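Local coordinates for heme-binding protein A / AI-2 binding protein A (Helicobacter pylori SS1, PDB 6OFQ), which binds short peptides such as STSA in the periplasm and probably delivers them to an ABC transporter for uptake, at residues T267-N272 and Y504-H509; K514-K517 and S522-R525; S381-K386 and M423-W428; D321-V326 and V498-P503. One frame throughout, in Å; residues are numbered along the deposited sequence.

Contact 1: residues T267-N272 and Y504-H509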
loop_
_atom_site.group_PDB
_atom_site.type_symbol
_atom_site.label_atom_id
_atom_site.label_comp_id
_atom_site.label_asym_id
_atom_site.label_seq_id
_atom_site.Cartn_x
_atom_site.Cartn_y
_atom_site.Cartn_z
ATOM N N THR A 267 -11.813 -4.861 8.323
ATOM C CA THR A 267 -10.494 -4.354 8.676
ATOM C C THR A 267 -10.689 -3.184 9.629
ATOM O O THR A 267 -11.782 -2.577 9.739
ATOM C CB THR A 267 -9.703 -3.946 7.403
ATOM O OG1 THR A 267 -10.462 -2.962 6.681
ATOM C CG2 THR A 267 -9.409 -5.238 6.588
ATOM N N GLY A 268 -9.577 -2.881 10.292
ATOM C CA GLY A 268 -9.513 -1.639 11.071
ATOM C C GLY A 268 -10.274 -1.632 12.388
ATOM O O GLY A 268 -10.879 -0.597 12.709
ATOM N N PRO A 269 -10.292 -2.715 13.168
ATOM C CA PRO A 269 -11.060 -2.687 14.420
ATOM C C PRO A 269 -10.518 -1.626 15.381
ATOM O O PRO A 269 -9.290 -1.380 15.412
ATOM C CB PRO A 269 -10.868 -4.075 15.007
ATOM C CG PRO A 269 -9.524 -4.477 14.490
ATOM C CD PRO A 269 -9.464 -3.929 13.085
ATOM N N ASN A 270 -11.385 -1.137 16.267
ATOM C CA ASN A 270 -10.849 -0.494 17.453
ATOM C C ASN A 270 -10.217 -1.520 18.362
ATOM O O ASN A 270 -10.802 -2.530 18.743
ATOM C CB ASN A 270 -11.972 0.146 18.246
ATOM C CG ASN A 270 -12.360 1.461 17.662
ATOM O OD1 ASN A 270 -11.528 2.233 17.123
ATOM N ND2 ASN A 270 -13.670 1.706 17.702
ATOM N N LEU A 271 -8.926 -1.331 18.607
ATOM C CA LEU A 271 -8.223 -2.343 19.306
ATOM C C LEU A 271 -8.620 -2.595 20.783
ATOM O O LEU A 271 -8.479 -3.726 21.267
ATOM C CB LEU A 271 -6.709 -2.117 19.171
ATOM C CG LEU A 271 -6.300 -2.235 17.692
ATOM C CD1 LEU A 271 -5.046 -1.451 17.431
ATOM C CD2 LEU A 271 -6.183 -3.720 17.391
ATOM N N ASN A 272 -9.265 -1.604 21.364
ATOM C CA ASN A 272 -9.878 -1.909 22.661
ATOM C C ASN A 272 -11.194 -2.651 22.580
ATOM O O ASN A 272 -11.755 -2.926 23.640
ATOM C CB ASN A 272 -9.999 -0.647 23.491
ATOM C CG ASN A 272 -11.011 0.310 22.977
ATOM O OD1 ASN A 272 -11.629 0.123 21.938
ATOM N ND2 ASN A 272 -11.117 1.433 23.682
ATOM N N TYR A 504 0.209 -5.091 14.588
ATOM C CA TYR A 504 -0.175 -6.429 14.202
ATOM C C TYR A 504 -1.351 -6.337 13.218
ATOM O O TYR A 504 -2.112 -5.353 13.245
ATOM C CB TYR A 504 -0.701 -7.166 15.442
ATOM C CG TYR A 504 0.296 -7.430 16.514
ATOM C CD1 TYR A 504 1.645 -7.328 16.341
ATOM C CD2 TYR A 504 -0.171 -7.835 17.752
ATOM C CE1 TYR A 504 2.531 -7.584 17.386
ATOM C CE2 TYR A 504 0.676 -8.106 18.795
ATOM C CZ TYR A 504 2.001 -7.940 18.623
ATOM O OH TYR A 504 2.862 -8.214 19.688
ATOM N N SER A 505 -1.468 -7.295 12.317
ATOM C CA SER A 505 -2.658 -7.374 11.460
ATOM C C SER A 505 -3.736 -8.041 12.322
ATOM O O SER A 505 -3.545 -9.197 12.718
ATOM C CB SER A 505 -2.471 -8.232 10.203
ATOM O OG SER A 505 -3.674 -8.161 9.473
ATOM N N VAL A 506 -4.882 -7.389 12.485
ATOM C CA VAL A 506 -5.939 -7.831 13.387
ATOM C C VAL A 506 -7.276 -7.776 12.654
ATOM O O VAL A 506 -7.704 -6.662 12.293
ATOM C CB VAL A 506 -6.008 -7.033 14.694
ATOM C CG1 VAL A 506 -7.112 -7.590 15.610
ATOM C CG2 VAL A 506 -4.665 -7.069 15.387
ATOM N N VAL A 507 -7.835 -8.939 12.296
ATOM C CA VAL A 507 -8.982 -8.991 11.366
ATOM C C VAL A 507 -10.098 -9.831 11.951
ATOM O O VAL A 507 -10.079 -11.050 11.901
ATOM C CB VAL A 507 -8.572 -9.515 9.971
ATOM C CG1 VAL A 507 -9.856 -9.667 9.126
ATOM C CG2 VAL A 507 -7.623 -8.586 9.277
ATOM N N PRO A 508 -11.117 -9.148 12.527
ATOM C CA PRO A 508 -12.287 -9.909 12.996
ATOM C C PRO A 508 -13.227 -10.366 11.890
ATOM O O PRO A 508 -13.397 -9.667 10.876
ATOM C CB PRO A 508 -13.036 -8.845 13.819
ATOM C CG PRO A 508 -12.073 -7.725 14.067
ATOM C CD PRO A 508 -11.189 -7.718 12.842
ATOM N N HIS A 509 -13.728 -11.589 12.008
ATOM C CA HIS A 509 -14.676 -12.088 11.041
ATOM C C HIS A 509 -15.558 -13.135 11.650
ATOM O O HIS A 509 -15.299 -13.649 12.727
ATOM C CB HIS A 509 -13.964 -12.623 9.792
ATOM C CG HIS A 509 -13.001 -13.715 10.079
ATOM N ND1 HIS A 509 -13.333 -15.052 10.120
ATOM C CD2 HIS A 509 -11.691 -13.661 10.402
ATOM C CE1 HIS A 509 -12.264 -15.778 10.378
ATOM N NE2 HIS A 509 -11.262 -14.950 10.584
HETATM O O HOH W 1 -7.529 -4.873 10.207
#
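The puckered rings of Pro269 and Pro508 meet at a slant: CB of Pro269 approaches CG of Pro508 at 4.0 Å, while CG of Pro269 comes equally near CD of Pro508. The setting is consistent with the paired connections between the two lobes of a type II periplasmic binding protein. The loop 267-272 leaves strand 265-266, one edge of a mixed sheet, and strand 497-510 passes beside it, with Pro508 hydrogen-bonded through its backbone to Met266. Val506 extends the apolar patch with both methyls. Its chi1 of -178° sets CG1 opposite the backbone N and directs it to Pro269 CG at 4.1 Å, leaving CG2 to meet Leu271 CD2 at 4.2 Å. Strand 283-288 supplies Val285, which touches both Val506 and Pro508. No direct hydrogen bond spans the contact, so water does the polar work. Gly268 N donates to one water molecule (2.9 Å), which donates in turn to Val506 O (2.8 Å). That carbonyl is also met by proline carbon: Pro269 CD lies 3.3 Å from Val506 O.

Contact 2: residues K514-K517 and S522-R525; sequences KGYK and SVNR
One hydrogen bond crosses the contact: Tyr516 OH donates to Asn524 OD1 over 2.6 Å. The amide oxygen sits at the hydroxyl edge of the ring, in its plane, and the hydroxyl is tilted 26° from the carbonyl plane of the amide. With CG of Tyr516 trans to the amide nitrogen (chi1 -177°), the ring reaches across to segment 522-525, and its hydroxyl meets the asparagine. A second set of bonds lies within that segment. Arg525 NE donates to Ser522 O at 2.9 Å along a nearly straight line, in the guanidinium plane and on a lone pair of the carbonyl; NH2 adds a weak bond to the same oxygen.

Van der Waals contacts fill in around Val523. Its backbone O lies 3.4 Å from Tyr516 CE1, oblique to the ring, while its CG2 rests 3.7 Å from Tyr516 OH. From the residue after Tyr516, Lys517 O approaches Val523 CB at 3.5 Å.

One outside hydroxyl bridges the two backbones, since Tyr70 OH is hydrogen-bonded to both Lys517 N and Val523 O. Arg525 NH1 reaches Phe68 O, on the edge strand 66-68 of an antiparallel sheet. Segment 522-525 is a type I beta turn, held through the side chain of its third residue, Asn524, by a tyrosine from just upstream, with its last residue, Arg525, bonded back to the carbonyl of its first, Ser522.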
loop_
_atom_site.group_PDB
_atom_site.type_symbol
_atom_site.label_atom_id
_atom_site.label_comp_id
_atom_site.label_asym_id
_atom_site.label_seq_id
_atom_site.Cartn_x
_atom_site.Cartn_y
_atom_site.Cartn_z
ATOM N N LYS A 514 -13.987 -18.544 5.842
ATOM C CA LYS A 514 -12.742 -19.300 5.795
ATOM C C LYS A 514 -11.911 -18.867 4.612
ATOM O O LYS A 514 -12.427 -18.300 3.647
ATOM C CB LYS A 514 -13.045 -20.766 5.530
ATOM C CG LYS A 514 -13.947 -21.430 6.553
ATOM C CD LYS A 514 -13.365 -21.359 7.929
ATOM C CE LYS A 514 -14.306 -22.092 8.881
ATOM N NZ LYS A 514 -13.568 -22.282 10.153
ATOM N N GLY A 515 -10.599 -19.131 4.720
ATOM C CA GLY A 515 -9.731 -18.918 3.579
ATOM C C GLY A 515 -9.060 -17.566 3.518
ATOM O O GLY A 515 -8.136 -17.399 2.693
ATOM N N TYR A 516 -9.574 -16.600 4.254
ATOM C CA TYR A 516 -8.903 -15.309 4.288
ATOM C C TYR A 516 -7.574 -15.486 5.017
ATOM O O TYR A 516 -7.521 -16.207 6.011
ATOM C CB TYR A 516 -9.761 -14.278 4.999
ATOM C CG TYR A 516 -9.192 -12.871 5.031
ATOM C CD1 TYR A 516 -9.365 -12.024 3.940
ATOM C CD2 TYR A 516 -8.436 -12.422 6.094
ATOM C CE1 TYR A 516 -8.913 -10.724 3.964
ATOM C CE2 TYR A 516 -7.968 -11.124 6.129
ATOM C CZ TYR A 516 -8.156 -10.316 5.033
ATOM O OH TYR A 516 -7.671 -9.003 5.023
ATOM N N LYS A 517 -6.578 -14.727 4.586
ATOM C CA LYS A 517 -5.251 -14.811 5.229
ATOM C C LYS A 517 -4.775 -13.392 5.510
ATOM O O LYS A 517 -4.789 -12.530 4.649
ATOM C CB LYS A 517 -4.293 -15.619 4.358
ATOM C CG LYS A 517 -4.525 -17.120 4.471
ATOM C CD LYS A 517 -3.624 -17.994 3.644
ATOM C CE LYS A 517 -3.887 -19.464 3.923
ATOM N NZ LYS A 517 -5.272 -19.902 4.190
ATOM N N SER A 522 -0.916 -8.337 -0.750
ATOM C CA SER A 522 -2.199 -8.272 -1.445
ATOM C C SER A 522 -3.233 -9.168 -0.749
ATOM O O SER A 522 -3.802 -10.119 -1.317
ATOM C CB SER A 522 -2.067 -8.587 -2.945
ATOM O OG SER A 522 -3.311 -8.280 -3.599
ATOM N N VAL A 523 -3.453 -8.879 0.525
ATOM C CA VAL A 523 -4.266 -9.764 1.345
ATOM C C VAL A 523 -5.769 -9.730 1.106
ATOM O O VAL A 523 -6.491 -10.605 1.553
ATOM C CB VAL A 523 -3.977 -9.570 2.869
ATOM C CG1 VAL A 523 -2.494 -9.695 3.156
ATOM C CG2 VAL A 523 -4.489 -8.212 3.333
ATOM N N ASN A 524 -6.226 -8.638 0.489
ATOM C CA ASN A 524 -7.659 -8.429 0.248
ATOM C C ASN A 524 -8.153 -8.866 -1.092
ATOM O O ASN A 524 -9.163 -8.374 -1.590
ATOM C CB ASN A 524 -8.058 -6.996 0.588
ATOM C CG ASN A 524 -7.843 -6.713 2.070
ATOM O OD1 ASN A 524 -8.239 -7.494 2.927
ATOM N ND2 ASN A 524 -7.130 -5.627 2.373
ATOM N N ARG A 525 -7.446 -9.821 -1.689
ATOM C CA ARG A 525 -7.984 -10.629 -2.784
ATOM C C ARG A 525 -8.881 -11.689 -2.155
ATOM O O ARG A 525 -8.508 -12.314 -1.143
ATOM C CB ARG A 525 -6.842 -11.317 -3.518
ATOM C CG ARG A 525 -6.062 -10.319 -4.350
ATOM C CD ARG A 525 -4.822 -10.935 -4.963
ATOM N NE ARG A 525 -3.859 -11.313 -3.934
ATOM C CZ ARG A 525 -2.901 -12.175 -4.112
ATOM N NH1 ARG A 525 -2.781 -12.843 -5.239
ATOM N NH2 ARG A 525 -2.032 -12.358 -3.128
#

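Contact 3: residues S381-K386 and M423-W428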
loop_
_atom_site.group_PDB
_atom_site.type_symbol
_atom_site.label_atom_id
_atom_site.label_comp_id
_atom_site.label_asym_id
_atom_site.label_seq_id
_atom_site.Cartn_x
_atom_site.Cartn_y
_atom_site.Cartn_z
ATOM N N SER A 381 -9.921 11.186 9.622
ATOM C CA SER A 381 -11.165 11.054 10.389
ATOM C C SER A 381 -11.378 9.642 10.939
ATOM O O SER A 381 -12.024 9.482 11.974
ATOM C CB SER A 381 -12.370 11.447 9.522
ATOM O OG SER A 381 -12.385 10.646 8.375
ATOM N N THR A 382 -10.850 8.621 10.295
ATOM C CA THR A 382 -11.162 7.266 10.715
ATOM C C THR A 382 -10.111 6.707 11.664
ATOM O O THR A 382 -10.392 5.690 12.289
ATOM C CB THR A 382 -11.358 6.341 9.513
ATOM O OG1 THR A 382 -10.217 6.423 8.658
ATOM C CG2 THR A 382 -12.643 6.758 8.775
ATOM N N ARG A 383 -8.941 7.321 11.798
ATOM C CA ARG A 383 -7.945 6.891 12.789
ATOM C C ARG A 383 -8.573 7.059 14.163
ATOM O O ARG A 383 -9.413 7.925 14.341
ATOM C CB ARG A 383 -6.725 7.824 12.786
ATOM C CG ARG A 383 -5.658 7.449 11.775
ATOM C CD ARG A 383 -4.420 8.316 12.011
ATOM N NE ARG A 383 -3.775 7.790 13.207
ATOM C CZ ARG A 383 -2.948 6.747 13.166
ATOM N NH1 ARG A 383 -2.602 6.194 12.000
ATOM N NH2 ARG A 383 -2.476 6.277 14.307
ATOM N N ASN A 384 -8.034 6.405 15.177
ATOM C CA ASN A 384 -8.473 6.706 16.537
ATOM C C ASN A 384 -8.084 8.137 16.897
ATOM O O ASN A 384 -6.896 8.408 16.812
ATOM C CB ASN A 384 -7.734 5.719 17.417
ATOM C CG ASN A 384 -8.209 5.699 18.848
ATOM O OD1 ASN A 384 -8.739 6.663 19.370
ATOM N ND2 ASN A 384 -8.027 4.545 19.479
ATOM N N PRO A 385 -8.989 9.019 17.351
ATOM C CA PRO A 385 -8.679 10.399 17.676
ATOM C C PRO A 385 -7.632 10.526 18.800
ATOM O O PRO A 385 -6.959 11.546 18.858
ATOM C CB PRO A 385 -10.007 11.086 17.991
ATOM C CG PRO A 385 -11.002 9.992 18.047
ATOM C CD PRO A 385 -10.441 8.779 17.375
ATOM N N LYS A 386 -7.506 9.489 19.611
ATOM C CA LYS A 386 -6.533 9.410 20.690
ATOM C C LYS A 386 -5.107 9.629 20.228
ATOM O O LYS A 386 -4.269 10.131 20.978
ATOM C CB LYS A 386 -6.636 8.102 21.500
ATOM C CG LYS A 386 -7.809 8.076 22.468
ATOM C CD LYS A 386 -7.779 6.928 23.478
ATOM C CE LYS A 386 -7.826 5.570 22.787
ATOM N NZ LYS A 386 -8.978 4.720 23.197
ATOM N N MET A 423 3.597 18.037 10.367
ATOM C CA MET A 423 3.594 16.653 10.849
ATOM C C MET A 423 2.318 15.940 10.365
ATOM O O MET A 423 1.246 16.561 10.226
ATOM C CB MET A 423 3.625 16.647 12.372
ATOM C CG MET A 423 4.730 17.504 12.955
ATOM S SD MET A 423 4.991 17.291 14.721
ATOM C CE MET A 423 3.354 17.544 15.305
ATOM N N ALA A 424 2.394 14.631 10.144
ATOM C CA ALA A 424 1.196 13.897 9.732
ATOM C C ALA A 424 1.431 12.417 10.064
ATOM O O ALA A 424 2.568 11.951 9.964
ATOM C CB ALA A 424 1.004 14.061 8.234
ATOM N N PHE A 425 0.383 11.720 10.434
ATOM C CA PHE A 425 0.495 10.259 10.506
ATOM C C PHE A 425 0.693 9.653 9.118
ATOM O O PHE A 425 0.107 10.131 8.143
ATOM C CB PHE A 425 -0.742 9.675 11.179
ATOM C CG PHE A 425 -0.862 9.970 12.643
ATOM C CD1 PHE A 425 -0.096 9.348 13.582
ATOM C CD2 PHE A 425 -1.669 10.967 13.078
ATOM C CE1 PHE A 425 -0.240 9.576 14.936
ATOM C CE2 PHE A 425 -1.810 11.250 14.419
ATOM C CZ PHE A 425 -1.067 10.582 15.335
ATOM N N ALA A 426 1.515 8.602 9.079
ATOM C CA ALA A 426 1.774 7.946 7.817
ATOM C C ALA A 426 1.777 6.456 8.119
ATOM O O ALA A 426 2.104 6.018 9.233
ATOM C CB ALA A 426 3.161 8.327 7.324
ATOM N N GLY A 427 1.470 5.635 7.146
ATOM C CA GLY A 427 1.536 4.185 7.287
ATOM C C GLY A 427 1.760 3.580 5.915
ATOM O O GLY A 427 1.360 4.075 4.847
ATOM N N TRP A 428 2.287 2.365 5.975
ATOM C CA TRP A 428 2.561 1.577 4.778
ATOM C C TRP A 428 2.409 0.094 5.046
ATOM O O TRP A 428 2.851 -0.435 6.101
ATOM C CB TRP A 428 3.991 1.778 4.308
ATOM C CG TRP A 428 4.338 1.286 2.940
ATOM C CD1 TRP A 428 5.158 0.228 2.621
ATOM C CD2 TRP A 428 4.010 1.924 1.719
ATOM N NE1 TRP A 428 5.356 0.181 1.271
ATOM C CE2 TRP A 428 4.651 1.214 0.691
ATOM C CE3 TRP A 428 3.201 3.026 1.388
ATOM C CZ2 TRP A 428 4.498 1.549 -0.636
ATOM C CZ3 TRP A 428 3.094 3.365 0.074
ATOM C CH2 TRP A 428 3.763 2.656 -0.918
#
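One residue pair makes this contact, chiefly by a cation-pi stack, with the guanidinium of Arg383 lying flat on the ring of Phe425. The planes differ by only 4° and their centres are 4.1 Å apart, but the overlap is displaced: CZ stands 24° off the ring normal. Atom by atom, NE lies over the rim at 3.7 Å from Phe425 CG, and NH2 reaches the CD1-CE1 side of the ring, 4.0 Å from CE1. NH1 points back toward the start of the phenylalanine side chain, meeting CB at 4.0 Å.

Apolar contact adds to the stack through the arginine's own methylene, CD, which touches Phe425 CD2 at 4.0 Å. The arginine chain runs extended as far as CD and then bends at chi3 (75°), and the further twist about CD-NE helps lay the guanidinium on the ring.

No hydrogen bond crosses between the segments; within 381-386, Asn384 OD1 accepts from Lys386 N at 3.1 Å, a capping bond at the entry to helix 386-396, with the donor above the carbonyl plane and not on a lone pair.

In the fold, Phe425 rises from strand 423-429 of the mixed sheet, flanked by Ile377 and Thr379 of the parallel strand 373-380. Helix 386-396, the beta-alpha-beta crossover from strand 373-380 to the parallel strand 400-407, lays Ala388 and Ile391 against the same ring.

Contact 4: residues D321-V326 and V498-P503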
loop_
_atom_site.group_PDB
_atom_site.type_symbol
_atom_site.label_atom_id
_atom_site.label_comp_id
_atom_site.label_asym_id
_atom_site.label_seq_id
_atom_site.Cartn_x
_atom_site.Cartn_y
_atom_site.Cartn_z
ATOM N N ASP A 321 6.417 3.184 23.978
ATOM C CA ASP A 321 5.852 2.060 24.742
ATOM C C ASP A 321 4.428 2.411 25.263
ATOM O O ASP A 321 3.469 1.638 25.189
ATOM C CB ASP A 321 6.727 1.619 25.905
ATOM C CG ASP A 321 8.023 0.978 25.476
ATOM O OD1 ASP A 321 8.119 0.333 24.416
ATOM O OD2 ASP A 321 8.971 1.008 26.282
ATOM N N ASP A 322 4.260 3.623 25.768
ATOM C CA ASP A 322 2.954 4.095 26.237
ATOM C C ASP A 322 1.961 4.283 25.105
ATOM O O ASP A 322 0.778 3.949 25.171
ATOM C CB ASP A 322 3.159 5.394 27.006
ATOM C CG ASP A 322 1.955 5.781 27.813
ATOM O OD1 ASP A 322 1.539 4.907 28.605
ATOM O OD2 ASP A 322 1.549 6.951 27.759
ATOM N N TYR A 323 2.457 4.809 23.978
ATOM C CA TYR A 323 1.629 4.938 22.802
ATOM C C TYR A 323 1.059 3.594 22.347
ATOM O O TYR A 323 -0.141 3.520 21.997
ATOM C CB TYR A 323 2.443 5.624 21.698
ATOM C CG TYR A 323 1.711 5.920 20.406
ATOM C CD1 TYR A 323 1.043 7.080 20.224
ATOM C CD2 TYR A 323 1.748 5.072 19.329
ATOM C CE1 TYR A 323 0.328 7.349 19.079
ATOM C CE2 TYR A 323 1.122 5.377 18.147
ATOM C CZ TYR A 323 0.399 6.512 18.002
ATOM O OH TYR A 323 -0.278 6.767 16.827
ATOM N N ILE A 324 1.878 2.572 22.287
ATOM C CA ILE A 324 1.423 1.262 21.935
ATOM C C ILE A 324 0.343 0.724 22.886
ATOM O O ILE A 324 -0.613 0.126 22.427
ATOM C CB ILE A 324 2.597 0.327 21.668
ATOM C CG1 ILE A 324 3.247 0.833 20.353
ATOM C CG2 ILE A 324 2.221 -1.157 21.696
ATOM C CD1 ILE A 324 4.565 0.133 20.128
ATOM N N LYS A 325 0.543 0.938 24.180
ATOM C CA LYS A 325 -0.527 0.602 25.132
ATOM C C LYS A 325 -1.838 1.337 24.920
ATOM O O LYS A 325 -2.889 0.695 24.841
ATOM C CB LYS A 325 0.027 0.845 26.542
ATOM C CG LYS A 325 1.077 -0.164 26.925
ATOM C CD LYS A 325 1.670 -0.079 28.327
ATOM C CE LYS A 325 2.778 -1.127 28.415
ATOM N NZ LYS A 325 3.290 -1.399 29.787
ATOM N N VAL A 326 -1.794 2.663 24.769
ATOM C CA VAL A 326 -2.976 3.486 24.569
ATOM C C VAL A 326 -3.689 3.352 23.255
ATOM O O VAL A 326 -4.924 3.315 23.189
ATOM C CB VAL A 326 -2.652 4.991 24.734
ATOM C CG1 VAL A 326 -3.857 5.884 24.453
ATOM C CG2 VAL A 326 -2.213 5.162 26.166
ATOM N N VAL A 498 9.245 10.291 13.102
ATOM C CA VAL A 498 9.182 9.605 14.373
ATOM C C VAL A 498 8.615 8.197 14.115
ATOM O O VAL A 498 7.405 8.050 13.845
ATOM C CB VAL A 498 8.281 10.286 15.381
ATOM C CG1 VAL A 498 8.399 9.565 16.689
ATOM C CG2 VAL A 498 8.615 11.763 15.560
ATOM N N PRO A 499 9.408 7.140 14.227
ATOM C CA PRO A 499 8.865 5.766 14.130
ATOM C C PRO A 499 7.903 5.506 15.287
ATOM O O PRO A 499 8.189 5.888 16.437
ATOM C CB PRO A 499 10.078 4.863 14.237
ATOM C CG PRO A 499 11.183 5.698 14.687
ATOM C CD PRO A 499 10.870 7.129 14.458
ATOM N N LEU A 500 6.748 4.897 15.004
ATOM C CA LEU A 500 5.807 4.617 16.118
ATOM C C LEU A 500 5.671 3.095 16.267
ATOM O O LEU A 500 6.182 2.493 17.237
ATOM C CB LEU A 500 4.464 5.296 15.854
ATOM C CG LEU A 500 4.513 6.818 15.891
ATOM C CD1 LEU A 500 3.201 7.325 15.401
ATOM C CD2 LEU A 500 4.802 7.312 17.293
ATOM N N ALA A 501 5.034 2.419 15.314
ATOM C CA ALA A 501 4.711 1.002 15.541
ATOM C C ALA A 501 4.745 0.175 14.279
ATOM O O ALA A 501 4.541 0.654 13.171
ATOM C CB ALA A 501 3.311 0.896 16.108
ATOM N N TYR A 502 4.985 -1.133 14.446
ATOM C CA TYR A 502 4.622 -2.178 13.510
ATOM C C TYR A 502 3.298 -2.742 14.029
ATOM O O TYR A 502 3.374 -3.641 14.888
ATOM C CB TYR A 502 5.696 -3.260 13.414
ATOM C CG TYR A 502 7.064 -2.718 13.114
ATOM C CD1 TYR A 502 7.287 -1.913 12.001
ATOM C CD2 TYR A 502 8.124 -2.987 13.970
ATOM C CE1 TYR A 502 8.564 -1.420 11.786
ATOM C CE2 TYR A 502 9.399 -2.468 13.788
ATOM C CZ TYR A 502 9.604 -1.644 12.685
ATOM O OH TYR A 502 10.839 -1.097 12.550
ATOM N N PRO A 503 2.142 -2.298 13.521
ATOM C CA PRO A 503 0.919 -2.853 14.094
ATOM C C PRO A 503 0.744 -4.294 13.693
ATOM O O PRO A 503 1.102 -4.683 12.572
ATOM C CB PRO A 503 -0.193 -2.012 13.456
ATOM C CG PRO A 503 0.496 -0.758 13.007
ATOM C CD PRO A 503 1.899 -1.176 12.594
#
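Tyr323 and Leu500 bring helix 320-328 onto strand 497-510, and their torsions decide how they meet. With N and CG on opposite sides of the CA-CB bond (chi1 -177°), the tyrosine ring is carried out from the helix to the leucine. Leu500 instead has its CG beside the backbone N and opposite the carbonyl carbon (chi1 -67°), which brings the branched end to the ring; CD2 lies over one face of the Tyr323 ring, 4.2 Å above the plane and displaced toward the rim, whereas CD1 attends the phenolic end, 3.8 Å from Tyr323 OH and 4.0 Å from CE2. Ile324 sends its longer branch to the strand. Its CG1 touches Ala501 CB at 4.2 Å, and its CD1 comes within 4.1 Å of Leu500 O. Phe390 meets the Tyr323 ring edge-to-face, and Tyr328 of the same helix also touches Ala501.

The axes of segments 321-326 and 498-503 come within 8.5 Å and cross at -42°. Successive residues of a regular strand would face opposite ways, yet Leu500 and Ala501 both direct their side chains toward the helix. The explanation is a classic beta bulge, in which the two stand together across from Ser294 on the antiparallel neighbour, strand 292-298.

Overall arrangement
Followed from the N terminus, the chain opens contact 1 at 267-272, then contact 4 at 321-326, then contact 3 at 381-386. They close in reverse order, at 423-428, 498-503 and 504-509, so contact 3 nests within contact 4 and contact 4 within contact 1, without crossing. Contact 2 follows in series as a short local loop. Strand 497-510 closes the two outer loops, linking helix 320-328 and the loop beyond strand 265-266 to the mixed sheet that also receives contact 3. Contacts 3 and 4 adjoin where Phe425 CE1 and Arg383 NH2 each approach Tyr323 OH at 3.4 Å. Contact 2 touches contact 1, where Val507 CG1 lies 3.8 Å from Tyr516 CE2.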